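Local coordinates for LPXTG-motif cell wall anchor domain protein (Mobiluncus mulieris, PDB 5U5O) that probably mediates cell adhesion as a giant cell-wall-anchored adhesin, two Ig-like domains of which, with intramolecular disulfide, isopeptide and ester cross-links, are included here, at residues 125-130 against 146-151; 169-174 against 282-287; 225-230 against 266-271. All blocks are in the same frame, centred on the assembly; numbering follows the deposited sequence.

Overall arrangement
The three contacts are spread over two beta domains joined end to end by the long, interrupted strand 150-178, which contributes its first residues to interaction 1 and later ones to interaction 2. Interaction 1, in the T-Q ester bond domain, lies far from the others: its centre is about 58 Å from that of interaction 2 and about 51 Å from that of interaction 3. Interactions 2 and 3 share the DUF5979 domain with centres about 11 Å apart, one in each of two sheets that meet through Leu171, Val282, Cys228 and Ile269. Cys228 belongs to the disulfide with Cys200, so the covalent cross-link borders the core that interactions 2 and 3 build together.

Interaction 1: residues 125-130 against 146-151; sequences QLWAEG and SEPVAK
Pro148 and the indole of Trp127 form the close-packed half of this contact between 125-130 and 146-151. With CG anti to its carbonyl carbon (chi1 -65°), Trp127 carries its ring along segment 146-151, and Pro148 lies beside it, pointing the same way. Pro148 CD sits over the ring face, 3.9 Å from the centroid of the six-membered ring of Trp127 in a CH-pi contact, while Glu147 C lies over the same face toward the rim. Ser146 OG approaches in the ring plane, 3.5 Å from Trp127 CZ3; this hydroxyl is hydrogen-bonded to the backbone of Thr131 and Lys143.

The backbones join at a classic beta bulge, where Val149 and Ala150 both face Leu126. Leu126 N gives a nearly straight bond of 2.8 Å to Ala150 O, in the carbonyl plane. Leu126 O receives two weak ones, from Val149 N at 2.9 Å and Ala150 N at 3.3 Å. The extra residue thus makes one carbonyl serve two amides.

Packing loosens toward the solvent. At one end, CG1 of the exposed Val149 touches Ala128 CB at 3.8 Å, and a water accepts from Ala128 N and donates to Glu147 O, bridging the two segments. On the face of Pro148, CG of the exposed Lys151 meets Gln125 CG obliquely; Gln125, its CB against Pro148, bends at chi2, and its NE2 bonds to Gln49 and Asn153.

Strand 118-127 is thereby held between 150-178 and strand 43-52, which bonds to Gln125 and Trp127 through Ala47 and Ala45, while Val5 of strand 4-10 packs on Leu126 and Ala150.

Interaction 2: residues 169-174 against 282-287; sequences GSLKLT and VEVTAE
Strand 169-174 runs parallel to 282-287, their axes 4.7 Å apart at closest approach and inclined by 21°, and the contact opens at Ser170, whose O accepts from Val282 N, the donor standing above the carbonyl plane. The serine hydroxyl bonds to Asn281 and receives a water hydrogen; the same water donates to Val282 O, so that carbonyl is gripped twice, by the water and by Lys172 N.

Leu171, with CG anti to the backbone N (chi1 179°), lies beside Val282 and brings CD1 into the fork between two valines, 3.8 Å from Val282 CG1 and 3.7 Å from Val284 CG2. Lys172 turns to the other face. Its amide and carbonyl both bond to the partner strand; Val284 N reaches Lys172 O at 2.8 Å nearly along the C=O axis. The lysine chain, anti at chi1 and bent at chi3, runs beside Glu283 and, in one of the two conformers of that glutamate, ends in a long salt bridge, Lys172 NZ to Glu283 OE1 at 3.7 Å; a weak ion pair to Glu216 is also present.

Leu173 repeats the posture of Leu171 (chi1 179°), crossing Val284 obliquely with CD1 3.9 Å from Val284 CG1 and 4.1 Å from Ala286 CB. At Thr174 the polar face returns: OG1 shares a water with Val284 O, which also accepts from Thr174 N, and Thr174 O takes Ala286 N at 2.9 Å.

This parallel pair joins the first and last strands of the DUF5979 domain, bringing its chain ends side by side. The leucine-valine face lies in the interior, against Ile230 of strand 226-232 and Phe196 and Val198 of strand 193-200. Within its own sheet the pair is flanked by strand 216-223 beside 169-174 and strand 244-251 beside 282-287.

Interaction 3: residues 225-230 against 266-271; sequences GDTCTI and VVKIGG
Ile269 sets CG1 anti to its carbonyl carbon (chi1 -52°), which brings CG1 to 3.9 Å from Cys228 CB on the inner face of the sheet; in one of its two conformers Cys228 swings SG anti to the backbone N (chi1 161°), near Val267 CG1. On the outer face Lys268 bends at chi2, chi3 and chi4, curling its chain across Thr227: Lys268 CD lies 3.5 Å from Thr227 OG1. A water then accepts from Lys268 NZ and donates to Gly225 O. Next along, Thr227 CG2 rests obliquely on Val266 CG1 at 3.6 Å.

The strands are antiparallel, and Cys228 and Val267 form a hydrogen-bonded pair, with Cys228 N to Val267 O at 2.9 Å nearly along the C=O axis. The pairing ends in a G1 beta bulge: Gly225 N (2.7 Å) and, weakly, Asp226 N both donate to Ile269 O. Gly225, at the first bulge position, has a positive phi of 92°, and its CA packs on Gly270 O.

Asp226 turns its carboxylate away from 266-271, each oxygen taking a backbone amide, from Gln202 and Lys203. Cys228 is the disulfide partner of Cys200 on neighbouring strand 193-200, and Leu171 packs against both Cys228 and Ile269.

Interaction 1: residues 125-130 against 146-151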
loop_
_atom_site.group_PDB
_atom_site.type_symbol
_atom_site.label_atom_id
_atom_site.label_comp_id
_atom_site.label_asym_id
_atom_site.label_seq_id
_atom_site.Cartn_x
_atom_site.Cartn_y
_atom_site.Cartn_z
ATOM N N GLN A 125 -9.341 -21.312 11.615
ATOM C CA GLN A 125 -10.105 -22.551 11.813
ATOM C C GLN A 125 -9.918 -23.052 13.229
ATOM O O GLN A 125 -8.836 -22.882 13.855
ATOM C CB GLN A 125 -9.707 -23.628 10.806
ATOM C CG GLN A 125 -9.735 -23.174 9.349
ATOM C CD GLN A 125 -8.466 -22.398 8.958
ATOM O OE1 GLN A 125 -7.365 -22.805 9.305
ATOM N NE2 GLN A 125 -8.630 -21.270 8.267
ATOM N N LEU A 126 -10.976 -23.723 13.710
ATOM C CA LEU A 126 -11.017 -24.310 15.041
ATOM C C LEU A 126 -11.235 -25.805 14.916
ATOM O O LEU A 126 -12.224 -26.219 14.290
ATOM C CB LEU A 126 -12.174 -23.690 15.834
ATOM C CG LEU A 126 -12.461 -24.228 17.235
ATOM C CD1 LEU A 126 -11.308 -23.929 18.179
ATOM C CD2 LEU A 126 -13.788 -23.687 17.771
ATOM N N TRP A 127 -10.406 -26.605 15.581
ATOM C CA TRP A 127 -10.423 -28.060 15.503
ATOM C C TRP A 127 -10.721 -28.597 16.907
ATOM O O TRP A 127 -10.058 -28.233 17.886
ATOM C CB TRP A 127 -9.080 -28.618 15.014
ATOM C CG TRP A 127 -8.698 -28.261 13.612
ATOM C CD1 TRP A 127 -8.188 -27.069 13.182
ATOM C CD2 TRP A 127 -8.727 -29.120 12.468
ATOM N NE1 TRP A 127 -7.932 -27.126 11.843
ATOM C CE2 TRP A 127 -8.240 -28.373 11.374
ATOM C CE3 TRP A 127 -9.120 -30.449 12.257
ATOM C CZ2 TRP A 127 -8.140 -28.902 10.089
ATOM C CZ3 TRP A 127 -9.024 -30.974 10.979
ATOM C CH2 TRP A 127 -8.540 -30.198 9.907
ATOM N N ALA A 128 -11.725 -29.470 17.015
ATOM C CA ALA A 128 -12.042 -30.093 18.304
ATOM C C ALA A 128 -10.980 -31.103 18.728
ATOM O O ALA A 128 -10.266 -31.669 17.905
ATOM C CB ALA A 128 -13.398 -30.779 18.266
ATOM N N GLU A 129 -10.919 -31.324 20.028
ATOM C CA GLU A 129 -10.001 -32.296 20.612
ATOM C C GLU A 129 -10.176 -33.674 19.907
ATOM O O GLU A 129 -11.297 -34.099 19.616
ATOM C CB GLU A 129 -10.281 -32.398 22.114
ATOM C CG GLU A 129 -9.198 -33.102 22.906
ATOM C CD GLU A 129 -9.472 -33.139 24.395
ATOM O OE1 GLU A 129 -9.859 -32.108 24.980
ATOM O OE2 GLU A 129 -9.289 -34.221 24.999
ATOM N N GLY A 130 -9.050 -34.286 19.542
ATOM C CA GLY A 130 -9.029 -35.608 18.916
ATOM C C GLY A 130 -9.231 -35.684 17.411
ATOM O O GLY A 130 -9.162 -36.778 16.836
ATOM N N SER A 146 -10.898 -35.648 8.153
ATOM C CA SER A 146 -11.435 -34.782 9.212
ATOM C C SER A 146 -11.299 -33.294 8.882
ATOM O O SER A 146 -10.402 -32.879 8.139
ATOM C CB SER A 146 -10.787 -35.071 10.568
ATOM O OG SER A 146 -9.505 -34.476 10.667
ATOM N N GLU A 147 -12.215 -32.510 9.440
ATOM C CA GLU A 147 -12.325 -31.088 9.147
ATOM C C GLU A 147 -12.437 -30.295 10.444
ATOM O O GLU A 147 -12.786 -30.854 11.482
ATOM C CB GLU A 147 -13.557 -30.843 8.279
ATOM C CG GLU A 147 -13.428 -31.411 6.872
ATOM C CD GLU A 147 -14.595 -31.052 5.964
ATOM O OE1 GLU A 147 -15.670 -30.672 6.474
ATOM O OE2 GLU A 147 -14.440 -31.160 4.729
ATOM N N PRO A 148 -12.135 -28.986 10.393
ATOM C CA PRO A 148 -12.394 -28.165 11.575
ATOM C C PRO A 148 -13.880 -28.143 11.911
ATOM O O PRO A 148 -14.725 -28.264 11.007
ATOM C CB PRO A 148 -11.931 -26.766 11.164
ATOM C CG PRO A 148 -11.772 -26.783 9.691
ATOM C CD PRO A 148 -11.631 -28.207 9.250
ATOM N N VAL A 149 -14.172 -28.000 13.193
ATOM C CA VAL A 149 -15.576 -27.850 13.615
ATOM C C VAL A 149 -16.124 -26.459 13.363
ATOM O O VAL A 149 -17.353 -26.287 13.337
ATOM C CB VAL A 149 -15.818 -28.251 15.093
ATOM C CG1 VAL A 149 -15.550 -29.735 15.272
ATOM C CG2 VAL A 149 -14.995 -27.424 16.074
ATOM N N ALA A 150 -15.254 -25.469 13.160
ATOM C CA ALA A 150 -15.706 -24.134 12.799
ATOM C C ALA A 150 -14.611 -23.438 12.033
ATOM O O ALA A 150 -13.422 -23.698 12.263
ATOM C CB ALA A 150 -16.058 -23.334 14.031
ATOM N N LYS A 151 -15.013 -22.546 11.142
ATOM C CA LYS A 151 -14.090 -21.728 10.359
ATOM C C LYS A 151 -14.592 -20.311 10.317
ATOM O O LYS A 151 -15.794 -20.049 10.424
ATOM C CB LYS A 151 -14.018 -22.225 8.919
ATOM C CG LYS A 151 -13.648 -23.686 8.734
ATOM C CD LYS A 151 -13.619 -24.087 7.263
ATOM C CE LYS A 151 -14.984 -23.960 6.593
ATOM N NZ LYS A 151 -15.025 -24.617 5.256
HETATM O O HOH W 1 -12.302 -30.486 14.244
#

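Interaction 2: residues 169-174 against 282-287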
loop_
_atom_site.group_PDB
_atom_site.type_symbol
_atom_site.label_atom_id
_atom_site.label_comp_id
_atom_site.label_asym_id
_atom_site.label_seq_id
_atom_site.Cartn_x
_atom_site.Cartn_y
_atom_site.Cartn_z
ATOM N N GLY A 169 5.046 10.036 -3.110
ATOM C CA GLY A 169 5.863 11.207 -3.371
ATOM C C GLY A 169 5.133 12.235 -4.213
ATOM O O GLY A 169 3.913 12.109 -4.457
ATOM N N SER A 170 5.896 13.242 -4.680
ATOM C CA SER A 170 5.317 14.308 -5.485
ATOM C C SER A 170 6.391 14.927 -6.362
ATOM O O SER A 170 7.600 14.760 -6.121
ATOM C CB SER A 170 4.716 15.403 -4.609
ATOM O OG SER A 170 5.712 16.056 -3.812
ATOM N N LEU A 171 5.925 15.656 -7.360
ATOM C CA LEU A 171 6.784 16.355 -8.297
ATOM C C LEU A 171 6.293 17.765 -8.455
ATOM O O LEU A 171 5.188 18.006 -8.948
ATOM C CB LEU A 171 6.792 15.638 -9.635
ATOM C CG LEU A 171 7.632 16.252 -10.764
ATOM C CD1 LEU A 171 9.094 16.487 -10.414
ATOM C CD2 LEU A 171 7.520 15.326 -11.959
ATOM N N LYS A 172 7.158 18.717 -8.087
ATOM C CA LYS A 172 6.917 20.126 -8.309
ATOM C C LYS A 172 7.722 20.541 -9.517
ATOM O O LYS A 172 8.910 20.196 -9.618
ATOM C CB LYS A 172 7.336 20.967 -7.104
ATOM C CG LYS A 172 7.017 22.450 -7.255
ATOM C CD LYS A 172 7.691 23.311 -6.201
ATOM C CE LYS A 172 7.146 23.033 -4.818
ATOM N NZ LYS A 172 7.563 24.072 -3.841
ATOM N N LEU A 173 7.127 21.326 -10.386
ATOM C CA LEU A 173 7.794 21.860 -11.577
ATOM C C LEU A 173 7.617 23.352 -11.532
ATOM O O LEU A 173 6.518 23.854 -11.413
ATOM C CB LEU A 173 7.139 21.294 -12.853
ATOM C CG LEU A 173 7.743 21.819 -14.166
ATOM C CD1 LEU A 173 9.230 21.467 -14.326
ATOM C CD2 LEU A 173 6.908 21.314 -15.338
ATOM N N THR A 174 8.728 24.075 -11.691
ATOM C CA THR A 174 8.779 25.542 -11.758
ATOM C C THR A 174 9.365 25.927 -13.120
ATOM O O THR A 174 10.289 25.260 -13.599
ATOM C CB THR A 174 9.672 26.104 -10.633
ATOM O OG1 THR A 174 9.141 25.714 -9.367
ATOM C CG2 THR A 174 9.760 27.630 -10.659
ATOM N N VAL A 282 10.089 15.635 -5.011
ATOM C CA VAL A 282 11.088 16.117 -5.944
ATOM C C VAL A 282 10.656 17.480 -6.456
ATOM O O VAL A 282 9.445 17.698 -6.686
ATOM C CB VAL A 282 11.235 15.091 -7.096
ATOM C CG1 VAL A 282 12.110 15.615 -8.219
ATOM C CG2 VAL A 282 11.734 13.753 -6.569
ATOM N N GLU A 283 11.636 18.383 -6.653
ATOM C CA GLU A 283 11.353 19.694 -7.205
ATOM C C GLU A 283 12.259 19.958 -8.406
ATOM O O GLU A 283 13.498 20.005 -8.247
ATOM C CB GLU A 283 11.543 20.778 -6.150
ATOM C CG GLU A 283 10.782 20.539 -4.855
ATOM C CD GLU A 283 11.253 21.447 -3.746
ATOM O OE1 GLU A 283 10.962 22.660 -3.800
ATOM O OE2 GLU A 283 11.930 20.949 -2.826
ATOM N N VAL A 284 11.672 20.121 -9.581
ATOM C CA VAL A 284 12.407 20.349 -10.824
ATOM C C VAL A 284 12.146 21.753 -11.310
ATOM O O VAL A 284 11.034 22.289 -11.173
ATOM C CB VAL A 284 11.970 19.306 -11.888
ATOM C CG1 VAL A 284 12.523 19.629 -13.271
ATOM C CG2 VAL A 284 12.388 17.904 -11.485
ATOM N N THR A 285 13.180 22.399 -11.868
ATOM C CA THR A 285 13.011 23.651 -12.569
ATOM C C THR A 285 13.334 23.436 -14.031
ATOM O O THR A 285 14.372 22.822 -14.345
ATOM C CB THR A 285 13.916 24.732 -11.947
ATOM O OG1 THR A 285 13.492 24.958 -10.603
ATOM C CG2 THR A 285 13.840 26.057 -12.717
ATOM N N ALA A 286 12.459 23.940 -14.909
ATOM C CA ALA A 286 12.709 23.961 -16.333
ATOM C C ALA A 286 13.036 25.390 -16.701
ATOM O O ALA A 286 12.177 26.267 -16.597
ATOM C CB ALA A 286 11.478 23.502 -17.086
ATOM N N GLU A 287 14.300 25.662 -17.085
ATOM C CA GLU A 287 14.706 26.982 -17.557
ATOM C C GLU A 287 14.596 27.016 -19.052
ATOM O O GLU A 287 15.215 26.237 -19.735
ATOM C CB GLU A 287 16.144 27.314 -17.157
ATOM C CG GLU A 287 16.613 28.677 -17.692
ATOM C CD GLU A 287 18.068 28.944 -17.502
ATOM O OE1 GLU A 287 18.630 28.441 -16.532
ATOM O OE2 GLU A 287 18.640 29.680 -18.324
HETATM O O HOH W 2 7.611 17.862 -4.582
HETATM O O HOH W 3 10.247 23.399 -8.646
#

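Interaction 3: residues 225-230 against 266-271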
loop_
_atom_site.group_PDB
_atom_site.type_symbol
_atom_site.label_atom_id
_atom_site.label_comp_id
_atom_site.label_asym_id
_atom_site.label_seq_id
_atom_site.Cartn_x
_atom_site.Cartn_y
_atom_site.Cartn_z
ATOM N N GLY A 225 9.292 5.346 -6.077
ATOM C CA GLY A 225 10.045 4.656 -7.109
ATOM C C GLY A 225 9.547 4.805 -8.522
ATOM O O GLY A 225 10.081 4.167 -9.429
ATOM N N ASP A 226 8.515 5.630 -8.729
ATOM C CA ASP A 226 7.967 5.800 -10.054
ATOM C C ASP A 226 8.948 6.572 -10.939
ATOM O O ASP A 226 9.857 7.308 -10.467
ATOM C CB ASP A 226 6.618 6.536 -10.005
ATOM C CG ASP A 226 5.689 6.138 -11.123
ATOM O OD1 ASP A 226 6.122 5.449 -12.092
ATOM O OD2 ASP A 226 4.484 6.496 -11.029
ATOM N N THR A 227 8.813 6.322 -12.232
ATOM C CA THR A 227 9.506 7.088 -13.261
ATOM C C THR A 227 8.519 8.101 -13.811
ATOM O O THR A 227 7.416 7.731 -14.247
ATOM C CB THR A 227 9.979 6.166 -14.393
ATOM O OG1 THR A 227 10.945 5.251 -13.875
ATOM C CG2 THR A 227 10.616 6.938 -15.552
ATOM N N CYS A 228 8.905 9.393 -13.789
ATOM C CA CYS A 228 8.046 10.449 -14.256
ATOM C C CYS A 228 8.738 11.166 -15.448
ATOM O O CYS A 228 9.974 11.450 -15.378
ATOM C CB CYS A 228 7.882 11.394 -13.119
ATOM S SG CYS A 228 7.333 13.056 -13.475
ATOM N N THR A 229 8.003 11.473 -16.491
ATOM C CA THR A 229 8.502 12.244 -17.618
ATOM C C THR A 229 7.848 13.608 -17.606
ATOM O O THR A 229 6.676 13.779 -17.234
ATOM C CB THR A 229 8.302 11.529 -18.966
ATOM O OG1 THR A 229 6.909 11.311 -19.223
ATOM C CG2 THR A 229 9.029 10.188 -18.983
ATOM N N ILE A 230 8.644 14.604 -18.005
ATOM C CA ILE A 230 8.190 15.972 -18.156
ATOM C C ILE A 230 8.469 16.336 -19.607
ATOM O O ILE A 230 9.622 16.218 -20.065
ATOM C CB ILE A 230 8.996 16.913 -17.216
ATOM C CG1 ILE A 230 8.854 16.485 -15.765
ATOM C CG2 ILE A 230 8.522 18.349 -17.366
ATOM C CD1 ILE A 230 9.889 17.087 -14.844
ATOM N N VAL A 266 13.380 13.089 -17.676
ATOM C CA VAL A 266 12.973 11.905 -16.934
ATOM C C VAL A 266 13.538 12.038 -15.532
ATOM O O VAL A 266 14.731 12.359 -15.358
ATOM C CB VAL A 266 13.485 10.608 -17.581
ATOM C CG1 VAL A 266 12.964 9.383 -16.834
ATOM C CG2 VAL A 266 13.083 10.536 -19.046
ATOM N N VAL A 267 12.725 11.768 -14.515
ATOM C CA VAL A 267 13.160 11.860 -13.128
ATOM C C VAL A 267 12.493 10.733 -12.335
ATOM O O VAL A 267 11.349 10.342 -12.645
ATOM C CB VAL A 267 12.857 13.268 -12.560
ATOM C CG1 VAL A 267 11.363 13.558 -12.523
ATOM C CG2 VAL A 267 13.513 13.494 -11.215
ATOM N N LYS A 268 13.182 10.194 -11.346
ATOM C CA LYS A 268 12.646 9.170 -10.458
ATOM C C LYS A 268 12.073 9.878 -9.251
ATOM O O LYS A 268 12.682 10.849 -8.740
ATOM C CB LYS A 268 13.746 8.221 -9.992
ATOM C CG LYS A 268 14.455 7.444 -11.099
ATOM C CD LYS A 268 13.573 6.433 -11.809
ATOM C CE LYS A 268 13.055 5.322 -10.896
ATOM N NZ LYS A 268 14.118 4.557 -10.177
ATOM N N ILE A 269 10.916 9.375 -8.799
ATOM C CA ILE A 269 10.248 9.942 -7.653
ATOM C C ILE A 269 10.307 8.899 -6.535
ATOM O O ILE A 269 9.469 7.996 -6.469
ATOM C CB ILE A 269 8.773 10.284 -8.002
ATOM C CG1 ILE A 269 8.672 11.130 -9.276
ATOM C CG2 ILE A 269 8.088 10.985 -6.831
ATOM C CD1 ILE A 269 9.349 12.484 -9.224
ATOM N N GLY A 270 11.328 9.019 -5.679
ATOM C CA GLY A 270 11.536 8.082 -4.567
ATOM C C GLY A 270 12.212 6.805 -5.016
ATOM O O GLY A 270 12.544 6.646 -6.190
ATOM N N GLY A 271 12.415 5.898 -4.063
ATOM C CA GLY A 271 12.964 4.561 -4.321
ATOM C C GLY A 271 11.928 3.460 -4.193
ATOM O O GLY A 271 10.866 3.655 -3.595
HETATM O O HOH W 4 12.297 2.635 -8.738
#